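Local structure of lytic polysaccharide monooxygenase (4QI8) at residues 78-83 against 98-103; 70-75 against 144-149; 48-53 against 160-165; 6-11 against 61-66. The protein is a secreted copper enzyme that probably cleaves cellulose chains by oxidising their beta-1,4-glycosidic bonds with the help of an external reductant. All coordinates share one frame; numbering follows the deposited sequence.

Contact 1 (78-83 against 98-103); sequences FYLARV and VWFKIY
Tyr79 and Lys101 face each other across an antiparallel strand pair in the AA9 beta-sandwich, on the same side of the sheet as Ala81 and Trp99. CB of Lys101 sits over one face of the Tyr79 ring, displaced toward the rim, in a CH-pi contact 4.1 Å from the ring centroid. CG lies anti to the backbone N (chi1 -177°), within 3.7 Å of Phe78 O. A bend at chi3 (-75°) then carries CE to Tyr79 OH at 3.3 Å. NZ passes beyond the tyrosine to Pro207 O, Pro209 O and His104 ND1, while Tyr79 OH bonds to Tyr185 OH. The buried ammonium group therefore has three acceptors.

On the opposite side of the sheet Leu80 CB lies over one face of the Phe100 ring, likewise in a CH-pi contact, and Leu80 CD1 touches Ile102 CD1. The backbones of Leu80 and Phe100 exchange two hydrogen bonds, the shorter from Leu80 N to Phe100 O at 2.8 Å. Toward Phe78 the register slips by one: Ile102 and Tyr103 both face Phe78 in a classic beta bulge. Ile102 N bonds to Phe78 O, and Tyr103 N gives the same oxygen a second, weak hydrogen bond. Tyr103 CD1 meets the edge of the Phe78 ring near its plane. At the other end, Ala81 CB stands over the six-membered ring of Trp99, 3.6 Å from its centroid.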
loop_
_atom_site.group_PDB
_atom_site.type_symbol
_atom_site.label_atom_id
_atom_site.label_comp_id
_atom_site.label_asym_id
_atom_site.label_seq_id
_atom_site.Cartn_x
_atom_site.Cartn_y
_atom_site.Cartn_z
ATOM N N PHE A 78 -1.845 3.598 -0.039
ATOM C CA PHE A 78 -0.731 3.422 -0.969
ATOM C C PHE A 78 0.433 4.324 -0.590
ATOM O O PHE A 78 0.240 5.486 -0.217
ATOM C CB PHE A 78 -1.157 3.737 -2.417
ATOM C CG PHE A 78 -2.168 2.777 -2.985
ATOM C CD1 PHE A 78 -1.764 1.565 -3.532
ATOM C CD2 PHE A 78 -3.523 3.082 -2.972
ATOM C CE1 PHE A 78 -2.687 0.691 -4.052
ATOM C CE2 PHE A 78 -4.448 2.190 -3.479
ATOM C CZ PHE A 78 -4.029 0.997 -4.015
ATOM N N TYR A 79 1.644 3.786 -0.723
ATOM C CA TYR A 79 2.871 4.505 -0.434
ATOM C C TYR A 79 3.849 4.328 -1.589
ATOM O O TYR A 79 3.865 3.286 -2.255
ATOM C CB TYR A 79 3.557 3.964 0.811
ATOM C CG TYR A 79 2.862 4.134 2.144
ATOM C CD1 TYR A 79 1.748 3.382 2.487
ATOM C CD2 TYR A 79 3.366 5.028 3.095
ATOM C CE1 TYR A 79 1.148 3.520 3.745
ATOM C CE2 TYR A 79 2.788 5.151 4.346
ATOM C CZ TYR A 79 1.685 4.410 4.664
ATOM O OH TYR A 79 1.142 4.544 5.916
ATOM N N LEU A 80 4.700 5.333 -1.772
ATOM C CA LEU A 80 5.832 5.243 -2.682
ATOM C C LEU A 80 7.151 5.327 -1.925
ATOM O O LEU A 80 7.236 5.959 -0.869
ATOM C CB LEU A 80 5.807 6.411 -3.664
ATOM C CG LEU A 80 4.800 6.308 -4.805
ATOM C CD1 LEU A 80 4.702 7.626 -5.573
ATOM C CD2 LEU A 80 5.172 5.179 -5.773
ATOM N N ALA A 81 8.187 4.719 -2.499
ATOM C CA ALA A 81 9.555 4.872 -2.005
ATOM C C ALA A 81 10.478 4.919 -3.205
ATOM O O ALA A 81 10.413 4.051 -4.072
ATOM C CB ALA A 81 9.939 3.726 -1.079
ATOM N N ARG A 82 11.345 5.927 -3.248
ATOM C CA ARG A 82 12.226 6.113 -4.390
ATOM C C ARG A 82 13.563 5.409 -4.188
ATOM O O ARG A 82 14.294 5.654 -3.225
ATOM C CB ARG A 82 12.468 7.598 -4.650
ATOM C CG ARG A 82 13.245 7.843 -5.932
ATOM C CD ARG A 82 13.450 9.320 -6.203
ATOM N NE ARG A 82 14.167 9.576 -7.454
ATOM C CZ ARG A 82 15.485 9.485 -7.610
ATOM N NH1 ARG A 82 16.277 9.146 -6.601
ATOM N NH2 ARG A 82 16.022 9.757 -8.790
ATOM N N VAL A 83 13.903 4.549 -5.136
ATOM C CA VAL A 83 15.180 3.866 -5.114
ATOM C C VAL A 83 16.314 4.895 -5.273
ATOM O O VAL A 83 16.250 5.727 -6.167
ATOM C CB VAL A 83 15.253 2.859 -6.270
ATOM C CG1 VAL A 83 16.592 2.151 -6.267
ATOM C CG2 VAL A 83 14.103 1.846 -6.206
ATOM N N VAL A 98 11.855 5.824 4.099
ATOM C CA VAL A 98 11.823 6.130 2.679
ATOM C C VAL A 98 10.420 6.146 2.078
ATOM O O VAL A 98 10.247 6.554 0.935
ATOM C CB VAL A 98 12.711 5.136 1.879
ATOM C CG1 VAL A 98 14.161 5.278 2.295
ATOM C CG2 VAL A 98 12.245 3.683 2.044
ATOM N N TRP A 99 9.423 5.694 2.831
ATOM C CA TRP A 99 8.075 5.529 2.296
ATOM C C TRP A 99 7.224 6.756 2.595
ATOM O O TRP A 99 7.124 7.160 3.752
ATOM C CB TRP A 99 7.414 4.302 2.925
ATOM C CG TRP A 99 8.099 3.012 2.597
ATOM C CD1 TRP A 99 9.069 2.393 3.325
ATOM C CD2 TRP A 99 7.868 2.187 1.452
ATOM N NE1 TRP A 99 9.456 1.225 2.710
ATOM C CE2 TRP A 99 8.737 1.082 1.549
ATOM C CE3 TRP A 99 7.016 2.283 0.349
ATOM C CZ2 TRP A 99 8.771 0.073 0.580
ATOM C CZ3 TRP A 99 7.059 1.286 -0.613
ATOM C CH2 TRP A 99 7.916 0.190 -0.482
ATOM N N PHE A 100 6.592 7.315 1.566
ATOM C CA PHE A 100 5.625 8.384 1.783
ATOM C C PHE A 100 4.276 7.950 1.244
ATOM O O PHE A 100 4.179 7.232 0.246
ATOM C CB PHE A 100 6.077 9.742 1.202
ATOM C CG PHE A 100 6.370 9.748 -0.278
ATOM C CD1 PHE A 100 7.593 9.323 -0.762
ATOM C CD2 PHE A 100 5.434 10.227 -1.179
ATOM C CE1 PHE A 100 7.872 9.351 -2.113
ATOM C CE2 PHE A 100 5.714 10.277 -2.531
ATOM C CZ PHE A 100 6.937 9.842 -2.999
ATOM N N LYS A 101 3.237 8.370 1.954
ATOM C CA LYS A 101 1.876 7.996 1.639
ATOM C C LYS A 101 1.338 8.888 0.544
ATOM O O LYS A 101 1.453 10.109 0.629
ATOM C CB LYS A 101 1.016 8.132 2.888
ATOM C CG LYS A 101 -0.429 7.706 2.706
ATOM C CD LYS A 101 -1.263 7.973 3.952
ATOM C CE LYS A 101 -0.990 6.974 5.053
ATOM N NZ LYS A 101 -1.645 7.402 6.322
ATOM N N ILE A 102 0.731 8.283 -0.473
ATOM C CA ILE A 102 0.094 9.045 -1.540
ATOM C C ILE A 102 -1.428 8.902 -1.577
ATOM O O ILE A 102 -2.085 9.617 -2.326
ATOM C CB ILE A 102 0.697 8.758 -2.935
ATOM C CG1 ILE A 102 0.524 7.290 -3.335
ATOM C CG2 ILE A 102 2.160 9.168 -2.953
ATOM C CD1 ILE A 102 0.896 7.033 -4.779
ATOM N N TYR A 103 -1.988 8.021 -0.759
ATOM C CA TYR A 103 -3.429 7.858 -0.675
ATOM C C TYR A 103 -3.774 7.114 0.600
ATOM O O TYR A 103 -3.106 6.140 0.949
ATOM C CB TYR A 103 -3.963 7.054 -1.876
ATOM C CG TYR A 103 -5.430 6.687 -1.741
ATOM C CD1 TYR A 103 -5.822 5.498 -1.144
ATOM C CD2 TYR A 103 -6.426 7.542 -2.199
ATOM C CE1 TYR A 103 -7.156 5.179 -0.999
ATOM C CE2 TYR A 103 -7.771 7.228 -2.060
ATOM C CZ TYR A 103 -8.131 6.044 -1.466
ATOM O OH TYR A 103 -9.466 5.723 -1.323
HETATM O O HOH W 1 11.566 7.819 -1.011
#

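Contact 2 (70-75 against 144-149); sequences VYHPGP and GLHVAQ. With CU (copper (II) ion), chain C.
Pro73 O accepts a nearly straight hydrogen bond from Leu145 N at 2.8 Å, with Gly144 CA adding a CA-H...O contact. The loop it holds carries His72, part of the histidine brace of the AA9 copper site. NE2 of His72 binds the copper ion at 2.0 Å; one water at 2.0 Å from the copper and a more distant one also coordinate it, and His1 and Tyr157 complete the site.

The side chains meet in an offset stack of His72 and His146, with ring planes turned only 12° apart. His146 CE1 lies over one face of the His72 ring, displaced toward the rim and 3.3 Å from His72 ND1. The rim atom Tyr71 CD1 lies over the opposite face, so both faces of the metal ligand have a neighbour. CG of His146 is set between the backbone N and the carbonyl carbon (chi1 47°), and from there the ring goes on to His72. Its CB rests against Pro73 CG at 3.7 Å. His146, which probably binds O2 together with Gln155, keeps its buried ND1 without any modelled partner. An alanine here would probably uncover the His146 side of the His72 ring, leaving the copper ligand freer to tilt, while the CB contact with Pro73 remained. Gly74 has backbone angles that call for glycine, and just beyond it Pro75 CD packs on Leu145 CD1 at 3.8 Å.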
loop_
_atom_site.group_PDB
_atom_site.type_symbol
_atom_site.label_atom_id
_atom_site.label_comp_id
_atom_site.label_asym_id
_atom_site.label_seq_id
_atom_site.Cartn_x
_atom_site.Cartn_y
_atom_site.Cartn_z
ATOM N N VAL A 70 -11.777 -7.102 -2.986
ATOM C CA VAL A 70 -11.684 -6.757 -1.572
ATOM C C VAL A 70 -13.064 -6.869 -0.930
ATOM O O VAL A 70 -14.044 -6.339 -1.459
ATOM C CB VAL A 70 -11.154 -5.320 -1.414
ATOM C CG1 VAL A 70 -11.241 -4.858 0.036
ATOM C CG2 VAL A 70 -9.729 -5.225 -1.932
ATOM N N TYR A 71 -13.148 -7.537 0.217
ATOM C CA TYR A 71 -14.441 -7.712 0.872
ATOM C C TYR A 71 -14.425 -7.565 2.381
ATOM O O TYR A 71 -15.474 -7.621 2.997
ATOM C CB TYR A 71 -15.076 -9.047 0.486
ATOM C CG TYR A 71 -14.310 -10.265 0.916
ATOM C CD1 TYR A 71 -14.533 -10.865 2.154
ATOM C CD2 TYR A 71 -13.351 -10.815 0.089
ATOM C CE1 TYR A 71 -13.833 -11.994 2.533
ATOM C CE2 TYR A 71 -12.648 -11.931 0.457
ATOM C CZ TYR A 71 -12.884 -12.519 1.681
ATOM O OH TYR A 71 -12.172 -13.653 2.022
ATOM N N HIS A 72 -13.264 -7.376 2.992
ATOM C CA HIS A 72 -13.250 -7.036 4.413
ATOM C C HIS A 72 -13.381 -5.521 4.538
ATOM O O HIS A 72 -12.925 -4.784 3.656
ATOM C CB HIS A 72 -11.973 -7.500 5.109
ATOM C CG HIS A 72 -11.754 -8.980 5.080
ATOM N ND1 HIS A 72 -12.668 -9.877 5.593
ATOM C CD2 HIS A 72 -10.700 -9.718 4.656
ATOM C CE1 HIS A 72 -12.183 -11.103 5.469
ATOM N NE2 HIS A 72 -10.995 -11.037 4.899
ATOM N N PRO A 73 -13.974 -5.040 5.642
ATOM C CA PRO A 73 -14.110 -3.594 5.840
ATOM C C PRO A 73 -12.802 -2.968 6.305
ATOM O O PRO A 73 -12.130 -3.497 7.188
ATOM C CB PRO A 73 -15.159 -3.502 6.943
ATOM C CG PRO A 73 -14.959 -4.758 7.740
ATOM C CD PRO A 73 -14.618 -5.810 6.722
ATOM N N GLY A 74 -12.458 -1.831 5.724
ATOM C CA GLY A 74 -11.303 -1.078 6.138
ATOM C C GLY A 74 -10.673 -0.347 4.975
ATOM O O GLY A 74 -11.160 -0.422 3.840
ATOM N N PRO A 75 -9.583 0.375 5.252
ATOM C CA PRO A 75 -9.003 1.272 4.250
ATOM C C PRO A 75 -7.950 0.652 3.338
ATOM O O PRO A 75 -7.099 -0.123 3.778
ATOM C CB PRO A 75 -8.318 2.331 5.111
ATOM C CG PRO A 75 -7.878 1.560 6.307
ATOM C CD PRO A 75 -9.015 0.623 6.590
ATOM N N GLY A 144 -7.922 -4.862 6.878
ATOM C CA GLY A 144 -9.210 -5.408 7.264
ATOM C C GLY A 144 -9.416 -5.263 8.754
ATOM O O GLY A 144 -8.636 -5.798 9.548
ATOM N N LEU A 145 -10.477 -4.550 9.126
ATOM C CA LEU A 145 -10.695 -4.123 10.510
ATOM C C LEU A 145 -11.877 -4.789 11.219
ATOM O O LEU A 145 -12.248 -4.389 12.315
ATOM C CB LEU A 145 -10.887 -2.603 10.557
ATOM C CG LEU A 145 -9.673 -1.785 10.123
ATOM C CD1 LEU A 145 -10.048 -0.324 10.085
ATOM C CD2 LEU A 145 -8.486 -2.005 11.043
ATOM N N HIS A 146 -12.485 -5.787 10.591
ATOM C CA HIS A 146 -13.706 -6.377 11.130
ATOM C C HIS A 146 -13.571 -6.951 12.542
ATOM O O HIS A 146 -14.569 -6.971 13.264
ATOM C CB HIS A 146 -14.279 -7.426 10.171
ATOM C CG HIS A 146 -13.268 -8.387 9.650
ATOM N ND1 HIS A 146 -12.234 -7.995 8.826
ATOM C CD2 HIS A 146 -13.129 -9.717 9.835
ATOM C CE1 HIS A 146 -11.499 -9.053 8.531
ATOM N NE2 HIS A 146 -12.019 -10.108 9.132
ATOM N N VAL A 147 -12.384 -7.441 12.923
ATOM C CA VAL A 147 -12.167 -7.996 14.259
ATOM C C VAL A 147 -11.026 -7.287 14.997
ATOM O O VAL A 147 -10.462 -7.818 15.959
ATOM C CB VAL A 147 -11.938 -9.534 14.214
ATOM C CG1 VAL A 147 -13.213 -10.237 13.740
ATOM C CG2 VAL A 147 -10.759 -9.920 13.316
ATOM N N ALA A 148 -10.752 -6.047 14.606
ATOM C CA ALA A 148 -9.546 -5.341 15.026
ATOM C C ALA A 148 -9.579 -4.735 16.429
ATOM O O ALA A 148 -8.658 -4.029 16.803
ATOM C CB ALA A 148 -9.218 -4.275 14.009
ATOM N N GLN A 149 -10.599 -5.036 17.220
ATOM C CA GLN A 149 -10.655 -4.488 18.570
ATOM C C GLN A 149 -9.633 -5.129 19.511
ATOM O O GLN A 149 -9.400 -4.620 20.605
ATOM C CB GLN A 149 -12.045 -4.658 19.167
ATOM C CG GLN A 149 -12.355 -6.071 19.527
ATOM C CD GLN A 149 -13.744 -6.216 20.016
ATOM O OE1 GLN A 149 -14.358 -5.246 20.453
ATOM N NE2 GLN A 149 -14.269 -7.422 19.940
HETATM CU CU CU C . -9.801 -12.631 4.653
HETATM O O HOH W 2 -11.773 -14.178 4.540
HETATM O O HOH W 3 -9.855 -12.886 6.686
#

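Contact 3 (48-53 against 160-165); sequences SPAQST and CAQLSI
Gln162 reaches out from its strand with an extended side chain, and Thr53 crosses it at about a right angle. CG of Gln162 is anti to its carbonyl carbon (chi1 -63°), and beyond it the chain runs straight to an amide lying between Ala50 and Thr53. On one branch NE2 donates to Thr53 OG1 at 3.0 Å, the hydroxyl oxygen lying almost in the amide plane. On the other, Ala50 N donates to OE1 at 3.0 Å but comes from well above that plane, 64° out of it. Ala50 CB meanwhile rests against Gln162 CD at 3.7 Å.

The loop 48-53 leads directly into strand 54-57, an outermost strand of the six-stranded sheet of the beta-sandwich, which runs parallel to strand 155-166. Gln162 thus ties the entry of the edge strand to its neighbour. Both branches have a further partner, Arg21 NE at OE1 and Asn90 OD1 at NE2, which should fix the rotation of the amide. The other branch of Thr53, CG2, anti to its own backbone N, comes within 3.4 Å of Leu163 C and also meets Ser164 CB. Thr53 CA makes a CA-H...O contact with Gln162 O at 3.4 Å.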
loop_
_atom_site.group_PDB
_atom_site.type_symbol
_atom_site.label_atom_id
_atom_site.label_comp_id
_atom_site.label_asym_id
_atom_site.label_seq_id
_atom_site.Cartn_x
_atom_site.Cartn_y
_atom_site.Cartn_z
ATOM N N SER A 48 12.469 -10.929 -2.882
ATOM C CA SER A 48 12.561 -11.450 -4.249
ATOM C C SER A 48 12.078 -10.357 -5.200
ATOM O O SER A 48 10.962 -9.867 -5.035
ATOM C CB SER A 48 11.671 -12.690 -4.441
ATOM O OG SER A 48 12.184 -13.853 -3.807
ATOM N N PRO A 49 12.878 -9.983 -6.210
ATOM C CA PRO A 49 12.428 -8.944 -7.139
ATOM C C PRO A 49 11.235 -9.378 -7.982
ATOM O O PRO A 49 11.004 -10.568 -8.196
ATOM C CB PRO A 49 13.645 -8.737 -8.042
ATOM C CG PRO A 49 14.397 -9.999 -7.964
ATOM C CD PRO A 49 14.211 -10.491 -6.569
ATOM N N ALA A 50 10.501 -8.396 -8.490
ATOM C CA ALA A 50 9.497 -8.639 -9.515
ATOM C C ALA A 50 10.192 -8.998 -10.818
ATOM O O ALA A 50 11.360 -8.690 -11.012
ATOM C CB ALA A 50 8.642 -7.408 -9.722
ATOM N N GLN A 51 9.463 -9.641 -11.713
ATOM C CA GLN A 51 10.020 -10.013 -13.001
ATOM C C GLN A 51 10.418 -8.801 -13.835
ATOM O O GLN A 51 11.396 -8.851 -14.591
ATOM C CB GLN A 51 9.013 -10.842 -13.793
ATOM C CG GLN A 51 8.724 -12.213 -13.223
ATOM C CD GLN A 51 7.690 -12.951 -14.051
ATOM O OE1 GLN A 51 6.610 -12.427 -14.323
ATOM N NE2 GLN A 51 8.027 -14.154 -14.491
ATOM N N SER A 52 9.629 -7.734 -13.730
ATOM C CA SER A 52 9.819 -6.538 -14.541
ATOM C C SER A 52 9.445 -5.286 -13.749
ATOM O O SER A 52 8.904 -5.381 -12.645
ATOM C CB SER A 52 8.980 -6.628 -15.824
ATOM O OG SER A 52 9.283 -7.799 -16.576
ATOM N N THR A 53 9.729 -4.130 -14.337
ATOM C CA THR A 53 9.467 -2.831 -13.737
ATOM C C THR A 53 8.646 -2.027 -14.735
ATOM O O THR A 53 9.002 -1.959 -15.905
ATOM C CB THR A 53 10.808 -2.137 -13.412
ATOM O OG1 THR A 53 11.513 -2.913 -12.435
ATOM C CG2 THR A 53 10.612 -0.723 -12.901
ATOM N N CYS A 160 3.985 -5.060 -3.175
ATOM C CA CYS A 160 4.755 -3.944 -3.709
ATOM C C CYS A 160 5.090 -4.128 -5.177
ATOM O O CYS A 160 5.605 -5.165 -5.578
ATOM C CB CYS A 160 6.076 -3.783 -2.969
ATOM S SG CYS A 160 5.873 -3.276 -1.262
ATOM N N ALA A 161 4.825 -3.077 -5.949
ATOM C CA ALA A 161 5.126 -3.028 -7.372
ATOM C C ALA A 161 6.410 -2.265 -7.657
ATOM O O ALA A 161 6.762 -1.331 -6.939
ATOM C CB ALA A 161 3.972 -2.387 -8.123
ATOM N N GLN A 162 7.104 -2.683 -8.711
ATOM C CA GLN A 162 8.283 -1.988 -9.204
ATOM C C GLN A 162 7.899 -1.082 -10.357
ATOM O O GLN A 162 7.365 -1.548 -11.369
ATOM C CB GLN A 162 9.374 -2.983 -9.637
ATOM C CG GLN A 162 9.871 -3.831 -8.473
ATOM C CD GLN A 162 11.022 -4.773 -8.773
ATOM O OE1 GLN A 162 11.404 -5.573 -7.910
ATOM N NE2 GLN A 162 11.598 -4.680 -9.976
ATOM N N LEU A 163 8.180 0.209 -10.191
ATOM C CA LEU A 163 7.877 1.242 -11.187
ATOM C C LEU A 163 9.120 2.000 -11.611
ATOM O O LEU A 163 10.068 2.163 -10.842
ATOM C CB LEU A 163 6.901 2.287 -10.633
ATOM C CG LEU A 163 5.594 1.795 -10.030
ATOM C CD1 LEU A 163 4.764 2.996 -9.594
ATOM C CD2 LEU A 163 4.809 0.920 -11.004
ATOM N N SER A 164 9.091 2.484 -12.845
ATOM C CA SER A 164 10.009 3.512 -13.318
ATOM C C SER A 164 9.162 4.741 -13.623
ATOM O O SER A 164 8.404 4.745 -14.588
ATOM C CB SER A 164 10.753 3.038 -14.558
ATOM O OG SER A 164 11.557 4.077 -15.077
ATOM N N ILE A 165 9.259 5.756 -12.766
ATOM C CA ILE A 165 8.426 6.946 -12.887
ATOM C C ILE A 165 9.190 7.984 -13.697
ATOM O O ILE A 165 10.324 8.333 -13.369
ATOM C CB ILE A 165 7.999 7.493 -11.508
ATOM C CG1 ILE A 165 7.120 6.453 -10.797
ATOM C CG2 ILE A 165 7.262 8.819 -11.667
ATOM C CD1 ILE A 165 6.596 6.865 -9.419
#

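Contact 4 (6-11 against 61-66); sequences KVWANS and TITYGA
Trp8 and Thr63 form an antiparallel hydrogen-bonded pair, in strands whose directions lie 161° apart, with Trp8 N donating to Thr63 O at 2.9 Å and Thr63 N to Trp8 O at 2.8 Å. Two residues along, Gly65 N donates to Lys6 O.

The main side-chain contact lies on the Trp8 face of this pair. CG of the tryptophan stands between the backbone N and the carbonyl carbon (chi1 67°), and the indole spreads across the neighbouring strand. Thr63 CG2 lies over its six-membered ring in a CH-pi contact, closest to Trp8 CZ2 at 3.4 Å. Farther along, Trp8 CZ3 comes to 4.0 Å from Gly65 CA, where a side chain would be tight against the ring. An alanine in place of Trp8 would probably leave the Thr63 methyl without its aromatic cover and open a gap above Gly65.

On the other face, Tyr64 brings CD1 to 3.3 Å from Lys6 O, and its OH bonds to Ser159 OG. Ile62 CD1 packs there against Val7 CG2, a less certain contact because it holds for one of two deposited conformers of the valine. Ala9 CB meets Ile62 CG2 at 4.0 Å as the first strand gives way to a loop. Beyond it, a water donates to both Asn10 OD1 and Thr61 O. Lys6 sends its NZ away to a salt bridge with Asp16. Strand 3-8 is an outermost strand of the three-stranded antiparallel sheet, with strand 61-67 in its middle, forming one layer of the AA9 beta-sandwich.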
loop_
_atom_site.group_PDB
_atom_site.type_symbol
_atom_site.label_atom_id
_atom_site.label_comp_id
_atom_site.label_asym_id
_atom_site.label_seq_id
_atom_site.Cartn_x
_atom_site.Cartn_y
_atom_site.Cartn_z
ATOM N N LYS A 6 -1.223 -7.523 -9.319
ATOM C CA LYS A 6 -1.067 -6.864 -10.610
ATOM C C LYS A 6 -1.095 -5.369 -10.484
ATOM O O LYS A 6 -1.831 -4.828 -9.673
ATOM C CB LYS A 6 -2.255 -7.187 -11.528
ATOM C CG LYS A 6 -2.369 -8.596 -12.006
ATOM C CD LYS A 6 -3.453 -8.637 -13.072
ATOM C CE LYS A 6 -3.939 -10.039 -13.439
ATOM N NZ LYS A 6 -3.032 -10.842 -14.308
ATOM N N VAL A 7 -0.321 -4.710 -11.344
ATOM C CA VAL A 7 -0.487 -3.293 -11.589
ATOM C C VAL A 7 -0.411 -3.070 -13.092
ATOM O O VAL A 7 0.271 -3.810 -13.803
ATOM C CB VAL A 7 0.560 -2.462 -10.823
ATOM C CG1 VAL A 7 1.959 -2.762 -11.315
ATOM C CG2 VAL A 7 0.260 -0.983 -10.935
ATOM N N TRP A 8 -1.127 -2.069 -13.580
ATOM C CA TRP A 8 -1.045 -1.763 -14.994
ATOM C C TRP A 8 -1.363 -0.317 -15.245
ATOM O O TRP A 8 -1.877 0.384 -14.379
ATOM C CB TRP A 8 -1.930 -2.710 -15.820
ATOM C CG TRP A 8 -3.422 -2.606 -15.640
ATOM C CD1 TRP A 8 -4.275 -1.862 -16.387
ATOM C CD2 TRP A 8 -4.234 -3.317 -14.696
ATOM N NE1 TRP A 8 -5.568 -2.051 -15.964
ATOM C CE2 TRP A 8 -5.569 -2.941 -14.924
ATOM C CE3 TRP A 8 -3.963 -4.227 -13.682
ATOM C CZ2 TRP A 8 -6.629 -3.442 -14.164
ATOM C CZ3 TRP A 8 -5.019 -4.734 -12.934
ATOM C CH2 TRP A 8 -6.329 -4.336 -13.176
ATOM N N ALA A 9 -1.015 0.118 -16.447
ATOM C CA ALA A 9 -1.239 1.478 -16.890
ATOM C C ALA A 9 -2.149 1.463 -18.122
ATOM O O ALA A 9 -3.319 1.111 -18.019
ATOM C CB ALA A 9 0.089 2.147 -17.197
ATOM N N ASN A 10 -1.609 1.822 -19.286
ATOM C CA ASN A 10 -2.427 2.066 -20.475
ATOM C C ASN A 10 -2.255 1.066 -21.619
ATOM O O ASN A 10 -2.682 1.339 -22.744
ATOM C CB ASN A 10 -2.132 3.468 -21.004
ATOM C CG ASN A 10 -2.350 4.535 -19.959
ATOM O OD1 ASN A 10 -3.402 4.586 -19.318
ATOM N ND2 ASN A 10 -1.348 5.380 -19.761
ATOM N N SER A 11 -1.645 -0.084 -21.341
ATOM C CA SER A 11 -1.411 -1.098 -22.369
ATOM C C SER A 11 -1.949 -2.455 -21.936
ATOM O O SER A 11 -1.220 -3.452 -21.940
ATOM C CB SER A 11 0.082 -1.206 -22.675
ATOM O OG SER A 11 0.310 -2.063 -23.783
ATOM N N THR A 61 -2.592 8.225 -13.602
ATOM C CA THR A 61 -3.271 7.270 -12.750
ATOM C C THR A 61 -3.092 5.885 -13.319
ATOM O O THR A 61 -3.429 5.635 -14.475
ATOM C CB THR A 61 -4.771 7.554 -12.701
ATOM O OG1 THR A 61 -4.991 8.833 -12.108
ATOM C CG2 THR A 61 -5.503 6.502 -11.884
ATOM N N ILE A 62 -2.590 4.978 -12.494
ATOM C CA ILE A 62 -2.448 3.586 -12.885
ATOM C C ILE A 62 -3.428 2.763 -12.071
ATOM O O ILE A 62 -4.221 3.306 -11.304
ATOM C CB ILE A 62 -1.007 3.106 -12.710
ATOM C CG1 ILE A 62 -0.568 3.197 -11.247
ATOM C CG2 ILE A 62 -0.084 3.945 -13.583
ATOM C CD1 ILE A 62 0.838 2.690 -10.990
ATOM N N THR A 63 -3.396 1.456 -12.249
ATOM C CA THR A 63 -4.393 0.616 -11.609
ATOM C C THR A 63 -3.692 -0.508 -10.859
ATOM O O THR A 63 -2.840 -1.174 -11.427
ATOM C CB THR A 63 -5.379 0.043 -12.655
ATOM O OG1 THR A 63 -6.026 1.111 -13.359
ATOM C CG2 THR A 63 -6.432 -0.813 -11.988
ATOM N N TYR A 64 -4.046 -0.687 -9.586
ATOM C CA TYR A 64 -3.547 -1.797 -8.776
ATOM C C TYR A 64 -4.691 -2.790 -8.612
ATOM O O TYR A 64 -5.769 -2.425 -8.144
ATOM C CB TYR A 64 -3.048 -1.302 -7.408
ATOM C CG TYR A 64 -1.783 -1.969 -6.920
ATOM C CD1 TYR A 64 -1.726 -3.342 -6.731
ATOM C CD2 TYR A 64 -0.640 -1.231 -6.634
ATOM C CE1 TYR A 64 -0.553 -3.957 -6.282
ATOM C CE2 TYR A 64 0.521 -1.841 -6.188
ATOM C CZ TYR A 64 0.562 -3.200 -6.003
ATOM O OH TYR A 64 1.722 -3.774 -5.538
ATOM N N GLY A 65 -4.448 -4.030 -9.014
ATOM C CA GLY A 65 -5.466 -5.057 -8.977
ATOM C C GLY A 65 -5.424 -5.908 -7.723
ATOM O O GLY A 65 -4.350 -6.149 -7.163
ATOM N N ALA A 66 -6.603 -6.364 -7.302
ATOM C CA ALA A 66 -6.789 -7.331 -6.221
ATOM C C ALA A 66 -7.285 -8.654 -6.797
ATOM O O ALA A 66 -7.857 -8.686 -7.891
ATOM C CB ALA A 66 -7.824 -6.819 -5.229
HETATM O O HOH W 4 -2.185 4.510 -16.720
#

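In the fold
Contact 4 joins two strands of the three-stranded sheet, whereas contact 1 lies in the six-stranded sheet and contact 3 joins a loop to it, their centres about 14 Å apart. The two layers meet where Phe78 packs on Tyr64, and where Ala161 and Leu163 lie against Val7 and Ile62. Trp99 of contact 1 touches the sulfur of Cys160, disulfide-bonded to Cys42. Along the chain, 61-66, 70-75 and 78-83 follow in turn, so the 70-75 half of contact 2 lies in the loop leading from one sheet to the other; its partner 144-149 follows strand 134-144. Its centre lies about 22 to 27 Å from the other three, placing the copper site at one end of the sandwich.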